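Local coordinates for estrogen receptor (Crassostrea gigas, PDB 4N1Y), which probably acts as a nuclear hormone receptor of the steroid receptor family that regulates transcription, with a ligand-binding domain that appears to be constitutively active, at residues T63-S68 and L156-Q161; V71-C76 and V149-R154. All blocks are in the same frame, centred on the assembly; numbering follows the deposited sequence.

Contact 1: T63-S68 and L156-Q161; sequences TDLSLS and LASYNQ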
ATOM      1  N   THR B  63      11.596  19.452  -9.401  1.00 54.53           N
ATOM      2  CA  THR B  63      11.395  20.410 -10.468  1.00 59.97           C
ATOM      3  C   THR B  63      12.262  20.084 -11.690  1.00 67.61           C
ATOM      4  O   THR B  63      12.161  20.739 -12.723  1.00 75.18           O
ATOM      5  CB  THR B  63      11.669  21.822  -9.984  1.00 63.99           C
ATOM      6  OG1 THR B  63      12.941  21.861  -9.326  1.00 75.01           O
ATOM      7  CG2 THR B  63      10.583  22.219  -9.011  1.00 55.69           C
ATOM      8  N   ASP B  64      13.119  19.076 -11.561  1.00 64.87           N
ATOM      9  CA  ASP B  64      13.907  18.600 -12.692  1.00 67.16           C
ATOM     10  C   ASP B  64      13.264  17.420 -13.444  1.00 66.91           C
ATOM     11  O   ASP B  64      13.764  17.017 -14.496  1.00 71.56           O
ATOM     12  CB  ASP B  64      15.316  18.248 -12.228  1.00 76.05           C
ATOM     13  CG  ASP B  64      16.060  19.459 -11.695  1.00 89.12           C
ATOM     14  OD1 ASP B  64      16.047  20.517 -12.376  1.00 89.42           O
ATOM     15  OD2 ASP B  64      16.628  19.362 -10.582  1.00 90.57           O
ATOM     16  N   LEU B  65      12.183  16.858 -12.899  1.00 56.81           N
ATOM     17  CA  LEU B  65      11.360  15.887 -13.631  1.00 57.65           C
ATOM     18  C   LEU B  65      10.623  16.591 -14.792  1.00 62.68           C
ATOM     19  O   LEU B  65      10.432  17.812 -14.764  1.00 64.63           O
ATOM     20  CB  LEU B  65      10.345  15.231 -12.697  1.00 53.56           C
ATOM     21  CG  LEU B  65      10.904  14.599 -11.424  1.00 55.13           C
ATOM     22  CD1 LEU B  65       9.799  14.043 -10.556  1.00 38.27           C
ATOM     23  CD2 LEU B  65      11.880  13.501 -11.780  1.00 60.60           C
ATOM     24  N   SER B  66      10.223  15.842 -15.816  1.00 47.01           N
ATOM     25  CA  SER B  66       9.368  16.393 -16.873  1.00 49.02           C
ATOM     26  C   SER B  66       8.036  16.900 -16.300  1.00 61.31           C
ATOM     27  O   SER B  66       7.573  16.393 -15.267  1.00 66.16           O
ATOM     28  CB  SER B  66       9.127  15.347 -17.958  1.00 49.88           C
ATOM     29  OG  SER B  66       8.204  14.367 -17.517  1.00 74.40           O
ATOM     30  N   LEU B  67       7.437  17.910 -16.935  1.00 53.55           N
ATOM     31  CA  LEU B  67       6.145  18.413 -16.461  1.00 57.65           C
ATOM     32  C   LEU B  67       5.091  17.333 -16.370  1.00 61.49           C
ATOM     33  O   LEU B  67       4.444  17.187 -15.331  1.00 60.65           O
ATOM     34  CB  LEU B  67       5.613  19.539 -17.334  1.00 62.05           C
ATOM     35  CG  LEU B  67       6.185  20.942 -17.136  1.00 74.31           C
ATOM     36  CD1 LEU B  67       5.079  21.803 -16.553  1.00 85.21           C
ATOM     37  CD2 LEU B  67       7.390  20.962 -16.217  1.00 67.68           C
ATOM     38  N   SER B  68       4.938  16.560 -17.438  1.00 54.63           N
ATOM     39  CA  SER B  68       3.969  15.474 -17.421  1.00 56.14           C
ATOM     40  C   SER B  68       4.167  14.544 -16.187  1.00 51.57           C
ATOM     41  O   SER B  68       3.198  14.133 -15.551  1.00 49.64           O
ATOM     42  CB  SER B  68       4.044  14.679 -18.729  1.00 54.41           C
ATOM     43  OG  SER B  68       4.751  13.466 -18.547  1.00 62.45           O
ATOM     44  N   LEU B 156       8.409   5.744 -15.870  1.00 44.29           N
ATOM     45  CA  LEU B 156       8.121   7.020 -16.510  1.00 47.09           C
ATOM     46  C   LEU B 156       9.344   7.565 -17.268  1.00 53.88           C
ATOM     47  O   LEU B 156      10.459   7.099 -17.069  1.00 56.35           O
ATOM     48  CB  LEU B 156       7.676   8.035 -15.465  1.00 44.80           C
ATOM     49  CG  LEU B 156       6.392   7.777 -14.691  1.00 43.34           C
ATOM     50  CD1 LEU B 156       6.350   8.772 -13.568  1.00 38.21           C
ATOM     51  CD2 LEU B 156       5.176   7.935 -15.591  1.00 43.19           C
ATOM     52  N   ALA B 157       9.136   8.565 -18.115  1.00 50.56           N
ATOM     53  CA  ALA B 157      10.240   9.208 -18.815  1.00 50.58           C
ATOM     54  C   ALA B 157      11.329   9.669 -17.834  1.00 52.17           C
ATOM     55  O   ALA B 157      12.530   9.570 -18.102  1.00 54.92           O
ATOM     56  CB  ALA B 157       9.725  10.369 -19.630  1.00 49.85           C
ATOM     57  N   SER B 158      10.901  10.175 -16.691  1.00 47.00           N
ATOM     58  CA  SER B 158      11.832  10.717 -15.717  1.00 54.30           C
ATOM     59  C   SER B 158      12.346   9.639 -14.757  1.00 54.99           C
ATOM     60  O   SER B 158      12.726   9.935 -13.623  1.00 49.07           O
ATOM     61  CB  SER B 158      11.167  11.853 -14.944  1.00 53.85           C
ATOM     62  OG  SER B 158      10.728  12.866 -15.834  1.00 58.78           O
ATOM     63  N   TYR B 159      12.329   8.388 -15.208  1.00 49.31           N
ATOM     64  CA  TYR B 159      12.711   7.260 -14.365  1.00 50.96           C
ATOM     65  C   TYR B 159      14.010   7.468 -13.588  1.00 46.52           C
ATOM     66  O   TYR B 159      14.058   7.232 -12.385  1.00 56.34           O
ATOM     67  CB  TYR B 159      12.828   5.991 -15.204  1.00 49.96           C
ATOM     68  CG  TYR B 159      13.299   4.793 -14.416  1.00 50.02           C
ATOM     69  CD1 TYR B 159      12.407   4.057 -13.649  1.00 51.22           C
ATOM     70  CD2 TYR B 159      14.636   4.393 -14.437  1.00 50.22           C
ATOM     71  CE1 TYR B 159      12.822   2.959 -12.929  1.00 54.48           C
ATOM     72  CE2 TYR B 159      15.063   3.281 -13.710  1.00 50.92           C
ATOM     73  CZ  TYR B 159      14.146   2.577 -12.958  1.00 54.41           C
ATOM     74  OH  TYR B 159      14.528   1.477 -12.230  1.00 64.95           O
ATOM     75  N   ASN B 160      15.050   7.913 -14.280  1.00 52.42           N
ATOM     76  CA  ASN B 160      16.357   8.120 -13.674  1.00 56.43           C
ATOM     77  C   ASN B 160      16.375   9.003 -12.472  1.00 50.56           C
ATOM     78  O   ASN B 160      16.865   8.643 -11.405  1.00 48.85           O
ATOM     79  CB  ASN B 160      17.285   8.778 -14.668  1.00 72.64           C
ATOM     80  CG  ASN B 160      17.793   7.835 -15.643  1.00 91.01           C
ATOM     81  OD1 ASN B 160      17.840   6.639 -15.368  1.00 90.08           O
ATOM     82  ND2 ASN B 160      18.207   8.339 -16.803  1.00103.78           N
ATOM     83  N   GLN B 161      15.767  10.161 -12.673  1.00 42.26           N
ATOM     84  CA  GLN B 161      15.787  11.251 -11.729  1.00 48.93           C
ATOM     85  C   GLN B 161      14.982  10.867 -10.498  1.00 51.51           C
ATOM     86  O   GLN B 161      15.367  11.180  -9.372  1.00 59.77           O
ATOM     87  CB  GLN B 161      15.231  12.465 -12.432  1.00 51.15           C
ATOM     88  CG  GLN B 161      15.589  12.335 -13.910  1.00 73.21           C
ATOM     89  CD  GLN B 161      14.997  13.396 -14.804  1.00 88.47           C
ATOM     90  OE1 GLN B 161      14.852  14.557 -14.415  1.00 96.07           O
ATOM     91  NE2 GLN B 161      14.613  12.984 -16.015  1.00 84.92           N
TER
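Polar bonding and apolar packing meet here where two helices of the ligand-binding domain begin: the turn before helix 67-89 lies against the turn before helix 159-180, toward the periphery of the chain. Backbones come closest at Leu65 and Ser158, whose CA atoms are 5.6 Å apart. One bond carries the polar half. The amide of Ser66 gives its N-H to the Ser158 hydroxyl, with N to OG at 3.0 Å and an almost straight N-H...O angle of 169°. Ser158 occupies the N-cap position of its own helix, yet its OG forms no capping bond there. With OG beside its backbone N and anti to the carbonyl carbon, it reaches across to the other helix start, where Asp69 is also hydrogen-bonded to it. Ser66 is the N-cap residue on that side. Its OG, lying between N and the carbonyl carbon (chi1 75°), caps the backbone N of Asp69. Asp69 thus joins the two serines, one through its main chain and the other through its carboxylate. Beneath this polar layer, Leu65 turns its CD2 branch to the second segment. CD2 lies 3.6 Å from Ser158 CB and equally near Gln161 CB, the leucine and glutamine chains running antiparallel past one another. A type I turn, closed by the bond from Tyr159 N to Leu156 O at 2.9 Å, brings Ser158 to this spot. An alanine at Ser158 would lose the hydroxyl that meets both Ser66 N and Asp69, and would probably loosen the junction. What results is a serine N-cap at the start of helix 67-89, braced by the serine that precedes helix 159-180, within the predominantly alpha-helical ligand-binding domain fold of nuclear receptors.

Contact 2: V71-C76 and V149-R154; sequences VHLIEC and VNAEVR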
ATOM      1  N   VAL B  71       3.155  16.311 -12.848  1.00 60.72           N
ATOM      2  CA  VAL B  71       1.724  16.201 -12.682  1.00 43.02           C
ATOM      3  C   VAL B  71       1.388  14.758 -12.318  1.00 41.61           C
ATOM      4  O   VAL B  71       0.627  14.516 -11.389  1.00 40.10           O
ATOM      5  CB  VAL B  71       0.963  16.633 -13.949  1.00 51.61           C
ATOM      6  CG1 VAL B  71      -0.501  16.246 -13.851  1.00 45.79           C
ATOM      7  CG2 VAL B  71       1.121  18.147 -14.182  1.00 47.54           C
ATOM      8  N   HIS B  72       2.016  13.796 -12.988  1.00 41.13           N
ATOM      9  CA  HIS B  72       1.626  12.401 -12.797  1.00 39.92           C
ATOM     10  C   HIS B  72       1.813  11.922 -11.378  1.00 45.56           C
ATOM     11  O   HIS B  72       0.940  11.252 -10.842  1.00 56.55           O
ATOM     12  CB  HIS B  72       2.384  11.475 -13.737  1.00 46.74           C
ATOM     13  CG  HIS B  72       2.058  10.031 -13.528  1.00 50.66           C
ATOM     14  ND1 HIS B  72       0.919   9.445 -14.035  1.00 57.05           N
ATOM     15  CD2 HIS B  72       2.732   9.045 -12.889  1.00 55.65           C
ATOM     16  CE1 HIS B  72       0.890   8.170 -13.693  1.00 53.93           C
ATOM     17  NE2 HIS B  72       1.982   7.899 -13.005  1.00 52.96           N
ATOM     18  N   LEU B  73       2.945  12.259 -10.776  1.00 38.07           N
ATOM     19  CA  LEU B  73       3.219  11.877  -9.398  1.00 40.21           C
ATOM     20  C   LEU B  73       2.125  12.382  -8.460  1.00 42.80           C
ATOM     21  O   LEU B  73       1.543  11.617  -7.688  1.00 42.42           O
ATOM     22  CB  LEU B  73       4.589  12.415  -8.984  1.00 44.14           C
ATOM     23  CG  LEU B  73       5.679  11.612  -9.680  1.00 37.64           C
ATOM     24  CD1 LEU B  73       7.024  12.082  -9.278  1.00 38.89           C
ATOM     25  CD2 LEU B  73       5.494  10.177  -9.262  1.00 38.59           C
ATOM     26  N   ILE B  74       1.834  13.670  -8.576  1.00 44.83           N
ATOM     27  CA  ILE B  74       0.772  14.304  -7.823  1.00 43.97           C
ATOM     28  C   ILE B  74      -0.579  13.613  -8.052  1.00 43.61           C
ATOM     29  O   ILE B  74      -1.318  13.334  -7.092  1.00 40.08           O
ATOM     30  CB  ILE B  74       0.644  15.778  -8.232  1.00 47.38           C
ATOM     31  CG1 ILE B  74       1.959  16.504  -7.981  1.00 43.85           C
ATOM     32  CG2 ILE B  74      -0.512  16.442  -7.514  1.00 49.07           C
ATOM     33  CD1 ILE B  74       2.240  16.718  -6.536  1.00 44.80           C
ATOM     34  N   GLU B  75      -0.877  13.295  -9.312  1.00 38.63           N
ATOM     35  CA  GLU B  75      -2.140  12.648  -9.642  1.00 42.49           C
ATOM     36  C   GLU B  75      -2.245  11.286  -8.952  1.00 48.78           C
ATOM     37  O   GLU B  75      -3.311  10.901  -8.474  1.00 51.75           O
ATOM     38  CB  GLU B  75      -2.295  12.482 -11.158  1.00 47.56           C
ATOM     39  CG  GLU B  75      -2.870  13.716 -11.873  1.00 50.51           C
ATOM     40  CD  GLU B  75      -2.810  13.609 -13.390  1.00 61.40           C
ATOM     41  OE1 GLU B  75      -2.378  12.554 -13.908  1.00 70.87           O
ATOM     42  OE2 GLU B  75      -3.184  14.590 -14.069  1.00 65.40           O
ATOM     43  N   CYS B  76      -1.128  10.582  -8.825  1.00 45.62           N
ATOM     44  CA  CYS B  76      -1.195   9.289  -8.168  1.00 49.68           C
ATOM     45  C   CYS B  76      -1.429   9.404  -6.664  1.00 52.09           C
ATOM     46  O   CYS B  76      -2.309   8.731  -6.128  1.00 60.48           O
ATOM     47  CB  CYS B  76       0.073   8.479  -8.433  1.00 49.53           C
ATOM     48  SG  CYS B  76       0.284   7.916 -10.140  1.00 53.87           S
ATOM     49  N   VAL B 149       7.492  10.422  -4.201  1.00 50.13           N
ATOM     50  CA  VAL B 149       8.393   9.828  -5.183  1.00 50.71           C
ATOM     51  C   VAL B 149       8.146   8.332  -5.363  1.00 46.81           C
ATOM     52  O   VAL B 149       8.611   7.740  -6.342  1.00 51.17           O
ATOM     53  CB  VAL B 149       9.891  10.050  -4.806  1.00 46.69           C
ATOM     54  CG1 VAL B 149      10.145  11.518  -4.485  1.00 38.13           C
ATOM     55  CG2 VAL B 149      10.290   9.178  -3.628  1.00 50.97           C
ATOM     56  N   ASN B 150       7.396   7.733  -4.439  1.00 47.96           N
ATOM     57  CA  ASN B 150       7.039   6.318  -4.533  1.00 42.31           C
ATOM     58  C   ASN B 150       5.643   6.162  -5.136  1.00 45.11           C
ATOM     59  O   ASN B 150       5.088   5.058  -5.165  1.00 43.36           O
ATOM     60  CB  ASN B 150       7.061   5.661  -3.157  1.00 36.46           C
ATOM     61  CG  ASN B 150       7.092   4.140  -3.230  1.00 48.96           C
ATOM     62  OD1 ASN B 150       7.883   3.565  -3.983  1.00 60.73           O
ATOM     63  ND2 ASN B 150       6.203   3.477  -2.474  1.00 36.30           N
ATOM     64  N   ALA B 151       5.079   7.269  -5.617  1.00 44.12           N
ATOM     65  CA  ALA B 151       3.703   7.257  -6.112  1.00 58.59           C
ATOM     66  C   ALA B 151       3.506   6.261  -7.248  1.00 55.26           C
ATOM     67  O   ALA B 151       2.576   5.463  -7.227  1.00 50.14           O
ATOM     68  CB  ALA B 151       3.287   8.648  -6.566  1.00 61.49           C
ATOM     69  N   GLU B 152       4.410   6.271  -8.218  1.00 57.92           N
ATOM     70  CA  GLU B 152       4.222   5.438  -9.397  1.00 54.55           C
ATOM     71  C   GLU B 152       5.357   4.453  -9.426  1.00 52.61           C
ATOM     72  O   GLU B 152       6.505   4.832  -9.222  1.00 67.26           O
ATOM     73  CB  GLU B 152       4.195   6.286 -10.674  1.00 48.80           C
ATOM     74  CG  GLU B 152       4.160   5.484 -11.950  1.00 47.11           C
ATOM     75  CD  GLU B 152       2.858   4.719 -12.152  1.00 45.02           C
ATOM     76  OE1 GLU B 152       2.834   3.492 -11.910  1.00 42.53           O
ATOM     77  OE2 GLU B 152       1.860   5.343 -12.570  1.00 46.60           O
ATOM     78  N   VAL B 153       5.036   3.181  -9.623  1.00 39.89           N
ATOM     79  CA  VAL B 153       6.069   2.152  -9.645  1.00 45.53           C
ATOM     80  C   VAL B 153       6.429   1.759 -11.072  1.00 51.73           C
ATOM     81  O   VAL B 153       7.496   1.198 -11.323  1.00 56.19           O
ATOM     82  CB  VAL B 153       5.639   0.899  -8.854  1.00 40.17           C
ATOM     83  CG1 VAL B 153       4.493   0.143  -9.562  1.00 32.28           C
ATOM     84  CG2 VAL B 153       6.846  -0.003  -8.587  1.00 36.31           C
ATOM     85  N   ARG B 154       5.531   2.067 -12.001  1.00 47.46           N
ATOM     86  CA  ARG B 154       5.762   1.857 -13.425  1.00 43.60           C
ATOM     87  C   ARG B 154       6.775   2.866 -13.958  1.00 37.83           C
ATOM     88  O   ARG B 154       6.893   3.975 -13.448  1.00 46.69           O
ATOM     89  CB  ARG B 154       4.438   1.975 -14.189  1.00 38.38           C
ATOM     90  CG  ARG B 154       3.439   0.850 -13.924  1.00 49.31           C
ATOM     91  CD  ARG B 154       2.109   1.144 -14.612  1.00 50.47           C
ATOM     92  NE  ARG B 154       1.587   2.443 -14.183  1.00 58.53           N
ATOM     93  CZ  ARG B 154       0.491   3.027 -14.665  1.00 62.51           C
ATOM     94  NH1 ARG B 154      -0.220   2.444 -15.630  1.00 60.63           N
ATOM     95  NH2 ARG B 154       0.119   4.217 -14.193  1.00 54.34           N
TER
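The imidazole of His72 and the guanidinium of Arg154 are both met at their edges by Glu152. On the His72 ring, NE2 points in plane at Glu152 OE2, 2.6 Å away, with a somewhat bent N-H...O angle of 146°; Glu152 CB lies at the same edge, and Arg154 NH2 is farther along it. The carboxylate is nearly coplanar with the ring and offers OE2 through its anti lone pair. Arg154 grips it side-on, NE to OE1 at 2.8 Å and NH2 to OE2 at 2.6 Å, approaching from above the carboxylate plane. With Arg154 N also bonded to OE1, four bonds fix the group, so Glu152 ties helix 67-89 to the loop between helices 137-149 and 159-180 of the nuclear receptor ligand-binding fold. Its negative charge would tend to favour a protonated His72, whereas nearby Arg154 would oppose this. Arg154 extends the network through NH1 to Glu121 of the second subunit. Deeper in, Ala151 sets its methyl between Leu73 and Cys76: CB is 3.8 Å from Leu73 CD2 and 3.7 Å from Cys76 CB.

Contacts 1 and 2 are successive fastenings between the start of helix 67-89, with the turn before it, and the region from the end of helix 137-149 into helix 159-180. Their centres lie 10 Å apart on the same side of the chain's centre, and contact 2 is nested along the sequence within the loop that contact 1 closes. They also touch directly: Leu65 CD1 packs 3.6 Å from Leu73 CD1, while Leu156 CD1 rests 3.7 Å from His72 CD2. One helix is therefore fastened both at its start and a turn or two further on to a connection that, beside contact 2, also meets the second subunit, through Arg154 and Asn150.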